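Local coordinates for uncharacterized protein (Bacteroides uniformis ATCC 8492, PDB 4Q68) that probably acts as a highly specific N-acetylmuramoyl-L-alanine amidase of the NlpC/P60 family, cleaving the amide link between sugar and peptide in cell-wall fragments, at residues A[118-124]-A[147-151]; A[49-53]-A[236-240]; A[199-203]-A[215-220]. All blocks are in the same frame, centred on the assembly; numbering follows the deposited sequence.

Interaction 1 (A[118-124]-A[147-151]); sequences LSISYMS and EQSLS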
loop_
_atom_site.group_PDB
_atom_site.type_symbol
_atom_site.label_atom_id
_atom_site.label_comp_id
_atom_site.label_asym_id
_atom_site.label_seq_id
_atom_site.Cartn_x
_atom_site.Cartn_y
_atom_site.Cartn_z
ATOM N N LEU A 118 11.691 11.173 4.723
ATOM C CA LEU A 118 10.747 11.280 3.628
ATOM C C LEU A 118 10.953 12.567 2.841
ATOM O O LEU A 118 11.169 13.642 3.401
ATOM C CB LEU A 118 9.316 11.222 4.149
ATOM C CG LEU A 118 8.892 9.892 4.781
ATOM C CD1 LEU A 118 7.511 10.051 5.403
ATOM C CD2 LEU A 118 8.899 8.758 3.765
ATOM N N SER A 119 10.860 12.437 1.526
ATOM C CA SER A 119 10.891 13.561 0.615
ATOM C C SER A 119 9.796 13.298 -0.419
ATOM O O SER A 119 10.007 12.536 -1.367
ATOM C CB SER A 119 12.288 13.665 0.001
ATOM O OG SER A 119 12.351 14.699 -0.949
ATOM N N ILE A 120 8.629 13.883 -0.185
ATOM C CA ILE A 120 7.439 13.581 -0.956
ATOM C C ILE A 120 6.949 14.838 -1.641
ATOM O O ILE A 120 6.673 15.843 -1.004
ATOM C CB ILE A 120 6.362 12.931 -0.054
ATOM C CG1 ILE A 120 6.850 11.567 0.466
ATOM C CG2 ILE A 120 5.064 12.781 -0.809
ATOM C CD1 ILE A 120 5.944 10.910 1.511
ATOM N N SER A 121 6.855 14.760 -2.963
ATOM C CA SER A 121 6.466 15.887 -3.806
ATOM C C SER A 121 6.052 15.502 -5.227
ATOM O O SER A 121 5.805 16.380 -6.044
ATOM C CB SER A 121 7.608 16.906 -3.902
ATOM O OG SER A 121 8.724 16.321 -4.530
ATOM N N TYR A 122 5.976 14.205 -5.546
ATOM C CA TYR A 122 5.828 13.788 -6.953
ATOM C C TYR A 122 4.563 14.335 -7.603
ATOM O O TYR A 122 4.592 14.807 -8.740
ATOM C CB TYR A 122 5.857 12.263 -7.037
ATOM C CG TYR A 122 5.916 11.734 -8.432
ATOM C CD1 TYR A 122 4.767 11.524 -9.164
ATOM C CD2 TYR A 122 7.133 11.428 -9.023
ATOM C CE1 TYR A 122 4.819 11.032 -10.461
ATOM C CE2 TYR A 122 7.199 10.941 -10.325
ATOM C CZ TYR A 122 6.036 10.751 -11.036
ATOM O OH TYR A 122 6.061 10.259 -12.325
HETATM N N MSE A 123 3.433 14.234 -6.917
HETATM C CA MSE A 123 2.162 14.568 -7.543
HETATM C C MSE A 123 2.052 16.052 -7.868
HETATM O O MSE A 123 1.697 16.409 -8.990
HETATM C CB MSE A 123 1.004 14.116 -6.665
HETATM C CG MSE A 123 0.957 12.608 -6.488
HETATM SE SE MSE A 123 -0.475 12.011 -5.336
HETATM C CE MSE A 123 -1.957 12.230 -6.547
ATOM N N SER A 124 2.360 16.922 -6.912
ATOM C CA SER A 124 2.293 18.351 -7.205
ATOM C C SER A 124 3.362 18.772 -8.204
ATOM O O SER A 124 3.184 19.744 -8.925
ATOM C CB SER A 124 2.393 19.210 -5.957
ATOM O OG SER A 124 3.695 19.193 -5.435
ATOM N N GLU A 147 2.005 17.114 1.155
ATOM C CA GLU A 147 3.386 16.730 0.868
ATOM C C GLU A 147 4.362 17.369 1.836
ATOM O O GLU A 147 5.272 16.717 2.334
ATOM C CB GLU A 147 3.743 17.144 -0.553
ATOM C CG GLU A 147 3.052 16.290 -1.618
ATOM C CD GLU A 147 3.130 16.868 -3.012
ATOM O OE1 GLU A 147 3.634 18.004 -3.154
ATOM O OE2 GLU A 147 2.651 16.191 -3.959
ATOM N N GLN A 148 4.182 18.656 2.094
ATOM C CA GLN A 148 5.098 19.357 2.980
ATOM C C GLN A 148 4.986 18.798 4.411
ATOM O O GLN A 148 5.991 18.690 5.111
ATOM C CB GLN A 148 4.854 20.869 2.918
ATOM C CG GLN A 148 5.330 21.521 1.591
ATOM C CD GLN A 148 6.842 21.736 1.496
ATOM O OE1 GLN A 148 7.558 21.642 2.491
ATOM N NE2 GLN A 148 7.328 22.032 0.294
ATOM N N SER A 149 3.775 18.443 4.839
ATOM C CA SER A 149 3.602 17.883 6.174
ATOM C C SER A 149 4.179 16.465 6.305
ATOM O O SER A 149 4.683 16.092 7.363
ATOM C CB SER A 149 2.139 17.940 6.588
ATOM O OG SER A 149 1.733 19.294 6.735
ATOM N N LEU A 150 4.131 15.679 5.235
ATOM C CA LEU A 150 4.709 14.330 5.249
ATOM C C LEU A 150 6.230 14.365 5.220
ATOM O O LEU A 150 6.893 13.510 5.806
ATOM C CB LEU A 150 4.231 13.546 4.025
ATOM C CG LEU A 150 2.767 13.120 4.022
ATOM C CD1 LEU A 150 2.355 12.669 2.645
ATOM C CD2 LEU A 150 2.497 12.014 5.032
ATOM N N SER A 151 6.770 15.320 4.474
ATOM C CA SER A 151 8.195 15.380 4.198
ATOM C C SER A 151 8.984 15.806 5.428
ATOM O O SER A 151 8.495 16.557 6.276
ATOM C CB SER A 151 8.459 16.345 3.055
ATOM O OG SER A 151 7.932 15.855 1.836
#

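Interaction 2 (A[49-53]-A[236-240]); sequences LAETL and LRMKK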
loop_
_atom_site.group_PDB
_atom_site.type_symbol
_atom_site.label_atom_id
_atom_site.label_comp_id
_atom_site.label_asym_id
_atom_site.label_seq_id
_atom_site.Cartn_x
_atom_site.Cartn_y
_atom_site.Cartn_z
ATOM N N LEU A 49 -7.321 -5.887 3.228
ATOM C CA LEU A 49 -7.330 -5.366 4.588
ATOM C C LEU A 49 -8.758 -5.056 5.035
ATOM O O LEU A 49 -9.144 -5.375 6.161
ATOM C CB LEU A 49 -6.436 -4.123 4.667
ATOM C CG LEU A 49 -6.324 -3.447 6.037
ATOM C CD1 LEU A 49 -5.778 -4.372 7.117
ATOM C CD2 LEU A 49 -5.462 -2.206 5.915
ATOM N N ALA A 50 -9.556 -4.442 4.169
ATOM C CA ALA A 50 -10.954 -4.105 4.529
ATOM C C ALA A 50 -11.742 -5.360 4.845
ATOM O O ALA A 50 -12.482 -5.400 5.819
ATOM C CB ALA A 50 -11.614 -3.328 3.420
ATOM N N GLU A 51 -11.585 -6.393 4.028
ATOM C CA GLU A 51 -12.291 -7.644 4.269
ATOM C C GLU A 51 -11.845 -8.286 5.573
ATOM O O GLU A 51 -12.669 -8.741 6.369
ATOM C CB GLU A 51 -12.071 -8.608 3.115
ATOM C CG GLU A 51 -12.736 -9.966 3.315
ATOM C CD GLU A 51 -12.591 -10.903 2.131
ATOM O OE1 GLU A 51 -11.912 -10.565 1.137
ATOM O OE2 GLU A 51 -13.172 -12.013 2.220
ATOM N N THR A 52 -10.537 -8.311 5.804
ATOM C CA THR A 52 -10.025 -8.987 6.983
ATOM C C THR A 52 -10.402 -8.248 8.280
ATOM O O THR A 52 -10.637 -8.883 9.317
ATOM C CB THR A 52 -8.516 -9.245 6.880
ATOM O OG1 THR A 52 -8.203 -9.785 5.591
ATOM C CG2 THR A 52 -8.072 -10.259 7.908
ATOM N N LEU A 53 -10.484 -6.923 8.222
ATOM C CA LEU A 53 -10.927 -6.130 9.371
ATOM C C LEU A 53 -12.401 -6.282 9.682
ATOM O O LEU A 53 -12.820 -5.918 10.764
ATOM C CB LEU A 53 -10.628 -4.657 9.141
ATOM C CG LEU A 53 -9.191 -4.213 9.341
ATOM C CD1 LEU A 53 -9.049 -2.780 8.862
ATOM C CD2 LEU A 53 -8.740 -4.352 10.795
ATOM N N LEU A 236 4.081 -3.494 7.383
ATOM C CA LEU A 236 2.946 -3.078 8.199
ATOM C C LEU A 236 2.122 -4.309 8.541
ATOM O O LEU A 236 2.137 -5.307 7.817
ATOM C CB LEU A 236 2.049 -2.075 7.467
ATOM C CG LEU A 236 2.684 -0.791 6.928
ATOM C CD1 LEU A 236 3.579 -0.116 7.953
ATOM C CD2 LEU A 236 3.431 -1.019 5.617
ATOM N N ARG A 237 1.373 -4.244 9.636
ATOM C CA ARG A 237 0.590 -5.388 10.087
ATOM C C ARG A 237 -0.776 -4.920 10.552
ATOM O O ARG A 237 -0.894 -3.988 11.348
ATOM C CB ARG A 237 1.334 -6.100 11.208
ATOM C CG ARG A 237 0.693 -7.402 11.702
ATOM C CD ARG A 237 1.603 -8.150 12.654
ATOM N NE ARG A 237 2.822 -8.542 11.963
ATOM C CZ ARG A 237 4.026 -8.669 12.508
ATOM N NH1 ARG A 237 4.236 -8.486 13.809
ATOM N NH2 ARG A 237 5.048 -8.989 11.718
HETATM N N MSE A 238 -1.811 -5.595 10.083
HETATM C CA MSE A 238 -3.169 -5.357 10.563
HETATM C C MSE A 238 -3.251 -5.475 12.071
HETATM O O MSE A 238 -2.670 -6.398 12.658
HETATM C CB MSE A 238 -4.112 -6.398 9.948
HETATM C CG MSE A 238 -5.552 -6.251 10.376
HETATM SE SE MSE A 238 -6.740 -7.601 9.690
HETATM C CE MSE A 238 -6.009 -9.105 10.713
ATOM N N LYS A 239 -4.005 -4.561 12.677
ATOM C CA LYS A 239 -4.359 -4.644 14.080
ATOM C C LYS A 239 -5.885 -4.641 14.130
ATOM O O LYS A 239 -6.525 -3.693 13.698
ATOM C CB LYS A 239 -3.732 -3.489 14.866
ATOM C CG LYS A 239 -3.978 -3.546 16.365
ATOM C CD LYS A 239 -3.248 -2.439 17.110
ATOM C CE LYS A 239 -3.526 -2.507 18.607
ATOM N NZ LYS A 239 -3.043 -1.297 19.331
ATOM N N LYS A 240 -6.428 -5.733 14.644
ATOM C CA LYS A 240 -7.863 -6.035 14.665
ATOM C C LYS A 240 -8.330 -6.322 16.109
ATOM O O LYS A 240 -7.550 -6.905 16.885
ATOM C CB LYS A 240 -8.099 -7.275 13.767
ATOM C CG LYS A 240 -9.505 -7.692 13.466
ATOM C CD LYS A 240 -9.518 -8.944 12.590
ATOM C CE LYS A 240 -10.929 -9.449 12.370
ATOM N NZ LYS A 240 -10.912 -10.593 11.438
ATOM O OXT LYS A 240 -9.459 -6.002 16.505
#

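Interaction 3 (A[199-203]-A[215-220]); sequences NKLLL and VSKVPL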
loop_
_atom_site.group_PDB
_atom_site.type_symbol
_atom_site.label_atom_id
_atom_site.label_comp_id
_atom_site.label_asym_id
_atom_site.label_seq_id
_atom_site.Cartn_x
_atom_site.Cartn_y
_atom_site.Cartn_z
ATOM N N ASN A 199 9.280 -21.923 2.991
ATOM C CA ASN A 199 10.275 -21.074 3.630
ATOM C C ASN A 199 10.822 -19.895 2.824
ATOM O O ASN A 199 11.527 -19.071 3.401
ATOM C CB ASN A 199 11.409 -21.902 4.217
ATOM C CG ASN A 199 10.911 -22.881 5.251
ATOM O OD1 ASN A 199 10.186 -22.498 6.173
ATOM N ND2 ASN A 199 11.257 -24.150 5.090
ATOM N N LYS A 200 10.477 -19.761 1.542
ATOM C CA LYS A 200 10.841 -18.554 0.803
ATOM C C LYS A 200 9.796 -17.495 1.080
ATOM O O LYS A 200 8.599 -17.783 1.073
ATOM C CB LYS A 200 10.909 -18.817 -0.692
ATOM C CG LYS A 200 11.984 -19.810 -1.034
ATOM C CD LYS A 200 12.097 -20.070 -2.521
ATOM C CE LYS A 200 13.276 -20.977 -2.847
ATOM N NZ LYS A 200 13.119 -22.310 -2.229
ATOM N N LEU A 201 10.237 -16.260 1.312
ATOM C CA LEU A 201 9.321 -15.138 1.424
ATOM C C LEU A 201 9.007 -14.609 0.031
ATOM O O LEU A 201 9.861 -14.004 -0.631
ATOM C CB LEU A 201 9.901 -14.041 2.297
ATOM C CG LEU A 201 9.080 -12.755 2.360
ATOM C CD1 LEU A 201 7.670 -12.980 2.883
ATOM C CD2 LEU A 201 9.799 -11.729 3.204
ATOM N N LEU A 202 7.775 -14.902 -0.398
ATOM C CA LEU A 202 7.197 -14.471 -1.660
ATOM C C LEU A 202 6.224 -13.329 -1.401
ATOM O O LEU A 202 5.935 -12.965 -0.262
ATOM C CB LEU A 202 6.460 -15.630 -2.347
ATOM C CG LEU A 202 7.204 -16.949 -2.468
ATOM C CD1 LEU A 202 6.354 -17.947 -3.215
ATOM C CD2 LEU A 202 8.561 -16.761 -3.147
ATOM N N LEU A 203 5.747 -12.734 -2.483
ATOM C CA LEU A 203 4.758 -11.673 -2.412
ATOM C C LEU A 203 3.517 -12.047 -3.215
ATOM O O LEU A 203 3.626 -12.484 -4.366
ATOM C CB LEU A 203 5.352 -10.375 -2.960
ATOM C CG LEU A 203 4.629 -9.104 -2.546
ATOM C CD1 LEU A 203 4.862 -8.817 -1.073
ATOM C CD2 LEU A 203 5.094 -7.924 -3.386
ATOM N N VAL A 215 1.119 -14.960 -7.128
ATOM C CA VAL A 215 2.199 -15.273 -6.201
ATOM C C VAL A 215 3.495 -15.064 -6.975
ATOM O O VAL A 215 3.677 -15.619 -8.057
ATOM C CB VAL A 215 2.129 -16.741 -5.724
ATOM C CG1 VAL A 215 3.338 -17.079 -4.874
ATOM C CG2 VAL A 215 0.847 -17.020 -4.987
ATOM N N SER A 216 4.413 -14.271 -6.444
ATOM C CA SER A 216 5.655 -14.020 -7.151
ATOM C C SER A 216 6.416 -15.312 -7.428
ATOM O O SER A 216 6.463 -16.221 -6.610
ATOM C CB SER A 216 6.516 -13.018 -6.385
ATOM O OG SER A 216 6.926 -13.504 -5.124
ATOM N N LYS A 217 7.022 -15.379 -8.611
ATOM C CA LYS A 217 7.800 -16.557 -9.004
ATOM C C LYS A 217 9.179 -16.574 -8.345
ATOM O O LYS A 217 9.775 -17.643 -8.191
ATOM C CB LYS A 217 7.952 -16.644 -10.520
ATOM C CG LYS A 217 6.671 -16.955 -11.277
ATOM C CD LYS A 217 6.254 -18.411 -11.148
ATOM C CE LYS A 217 5.142 -18.762 -12.129
ATOM N NZ LYS A 217 5.607 -18.783 -13.546
ATOM N N VAL A 218 9.674 -15.401 -7.960
ATOM C CA VAL A 218 10.928 -15.264 -7.257
ATOM C C VAL A 218 10.642 -14.680 -5.881
ATOM O O VAL A 218 9.596 -14.054 -5.654
ATOM C CB VAL A 218 11.934 -14.388 -8.050
ATOM C CG1 VAL A 218 12.185 -15.003 -9.414
ATOM C CG2 VAL A 218 11.452 -12.934 -8.193
ATOM N N PRO A 219 11.562 -14.861 -4.931
ATOM C CA PRO A 219 11.355 -14.271 -3.622
ATOM C C PRO A 219 11.305 -12.749 -3.674
ATOM O O PRO A 219 11.847 -12.113 -4.588
ATOM C CB PRO A 219 12.566 -14.768 -2.823
ATOM C CG PRO A 219 13.015 -16.004 -3.541
ATOM C CD PRO A 219 12.769 -15.698 -4.971
ATOM N N LEU A 220 10.672 -12.171 -2.669
ATOM C CA LEU A 220 10.639 -10.722 -2.531
ATOM C C LEU A 220 12.050 -10.116 -2.619
ATOM O O LEU A 220 12.241 -9.080 -3.259
ATOM C CB LEU A 220 9.944 -10.352 -1.220
ATOM C CG LEU A 220 9.846 -8.871 -0.868
ATOM C CD1 LEU A 220 9.171 -8.051 -1.930
ATOM C CD2 LEU A 220 9.140 -8.718 0.477
#

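Interaction 1 (A[118-124]-A[147-151])
The carboxylate of E147 takes hold of S124 with both oxygens. OE1 accepts the hydroxyl proton of S124 OG at 2.6 Å, while OE2 lies 3.1 Å from the backbone N of S124, and each oxygen uses its syn lone pair, on the side of the other. The serine hydroxyl reaches it because OG sits between its own backbone N and carbonyl carbon (chi1 72°), which brings it to the same side as the N-H; the glutamate arrives on an extended chain. A second polar grip lies at the other end of the contact. S151 OG receives the N-H of I120 in a nearly straight bond of 2.9 Å and passes its own proton to E147 O, 2.8 Å away. That carbonyl is doubly used, since S151 N and S151 OG come to it from opposite faces of its plane. Between the two grips E147 CB rests 3.2 Å from I120 O, and I120 CD1 lies over L150 CB at 4.0 Å. Alongside, L118 CD1 meets L150 O at 3.5 Å.

Further out, the hydroxyl of Y90 bonds both E147 OE2 and the backbone N of M123, a selenomethionine beside the protein-linked N-acetylglucosamine. A92 of helix 91-100 covers L118 and I120. With an alanine in place of E147, S124 and Y90 would probably lose their shared acceptor, and the start of helix 122-125 would be less firmly tied to helix 137-150. Several donors thus converge on one buried carboxylate at the N-terminal turn of a short helix, a setting likely to favour its ionised form, while a serine just past the end of the longer helix joins that helix to the incoming loop.

Interaction 2 (A[49-53]-A[236-240])
L49 meets the side chain of M238, a selenomethionine, with one branch: its CD1 lies 3.8 Å from M238 CG, the two chains sliding past each other in opposite directions. One turn further along helix 41-53, T52 presents its methyl rather than its hydroxyl. T52 CG2 is 3.5 Å from M238 SE and 3.7 Å from M238 CE, because the selenomethionine, extended as far as SE, bends at its last torsion (chi3 68°) and lays its end across the threonine. T52 OG1 is turned back to V48 O of its own helix and also bonds N10, so the residue divides its apolar and polar groups between different neighbours. Its carbonyl makes the polar link of the contact: K240 NZ, at the end of a fully extended chain, donates to T52 O at 2.7 Å, nearly in line with the C=O bond (171°). Carbonyls in the last turn of a helix carry a partial negative charge, which probably suits the ammonium group. L53 then packs nearer the base of the M238 side chain, its CD2 3.7 Å from M238 CG and equally far from K239 O, so that M238 fits among L49, T52 and L53.

The short helical and strand segments run 10.6 Å apart with their directions 36° from parallel. L49 also touches L104 of the neighbouring strand 104-106. A helix laid on an antiparallel sheet is the core of the NlpC/P60 fold, and helix 41-53 probably corresponds to the one that begins at the active-site cysteine in that family; its end studied here is the distal one. Helix 2-12 adjoins L49 and T52 through M7, helix 64-75 adjoins L49 and A50 through I74, and strand 230-238 brings the chain terminus up beside them.

Interaction 3 (A[199-203]-A[215-220])
L202 and V215 meet at a slant, L202 CD1 touching V215 CG1 at 3.5 Å, while the other L202 branch, CD2, lies 3.8 Å from P219 CA. The leucine therefore spans the bend that follows strand 212-215. Residues alternate along strand 200-207, and L201 and L203 project on the face opposite L202, where their branches pack against L220. L201 and L220 lie side by side, pointing in the same direction, with their CD2 atoms 4.1 Å apart; L203 CD2 approaches L220 CD1 at 4.3 Å, and I177 of strand 176-181 backs both L203 and L220.

The strand edge is held by S216. Its N-H bonds L203 O at 2.9 Å, continuing the antiparallel pairing, but the return bond goes to its side chain: L203 N donates to S216 OG at 3.0 Å in an almost straight line (174°). With OG placed between the backbone N and carbonyl carbon (chi1 64°), the hydroxyl faces the strand and still gives its proton to V218 O, 2.8 Å off. One serine oxygen thus stands in for a backbone acceptor and braces the turn behind it. Beyond P219, at the N-cap position of helix 220-225, L220 N returns to L201 O in that carbonyl's plane. Strand donors and acceptors remain paired where the chain leaves the sheet for the helix.

How the interactions relate
From the N terminus, the first segment to take part is 49-53, at the end of helix 41-53, which waits for the C-terminal residues 236-240, so interaction 2 closes a loop that takes in most of the chain. Interactions 1 and 3 both nest inside it, one after the other without crossing. Residues 118-124 and 147-151 close a mainly helical excursion on the far side of the chain's centre from the other two contacts; 199-203 and 215-220 then close a short beta-hairpin and its exit. Interactions 2 and 3 reach the same antiparallel sheet, with centres 21 Å apart, while interaction 1 ties together the helical part about 26 Å from interaction 2, centre to centre.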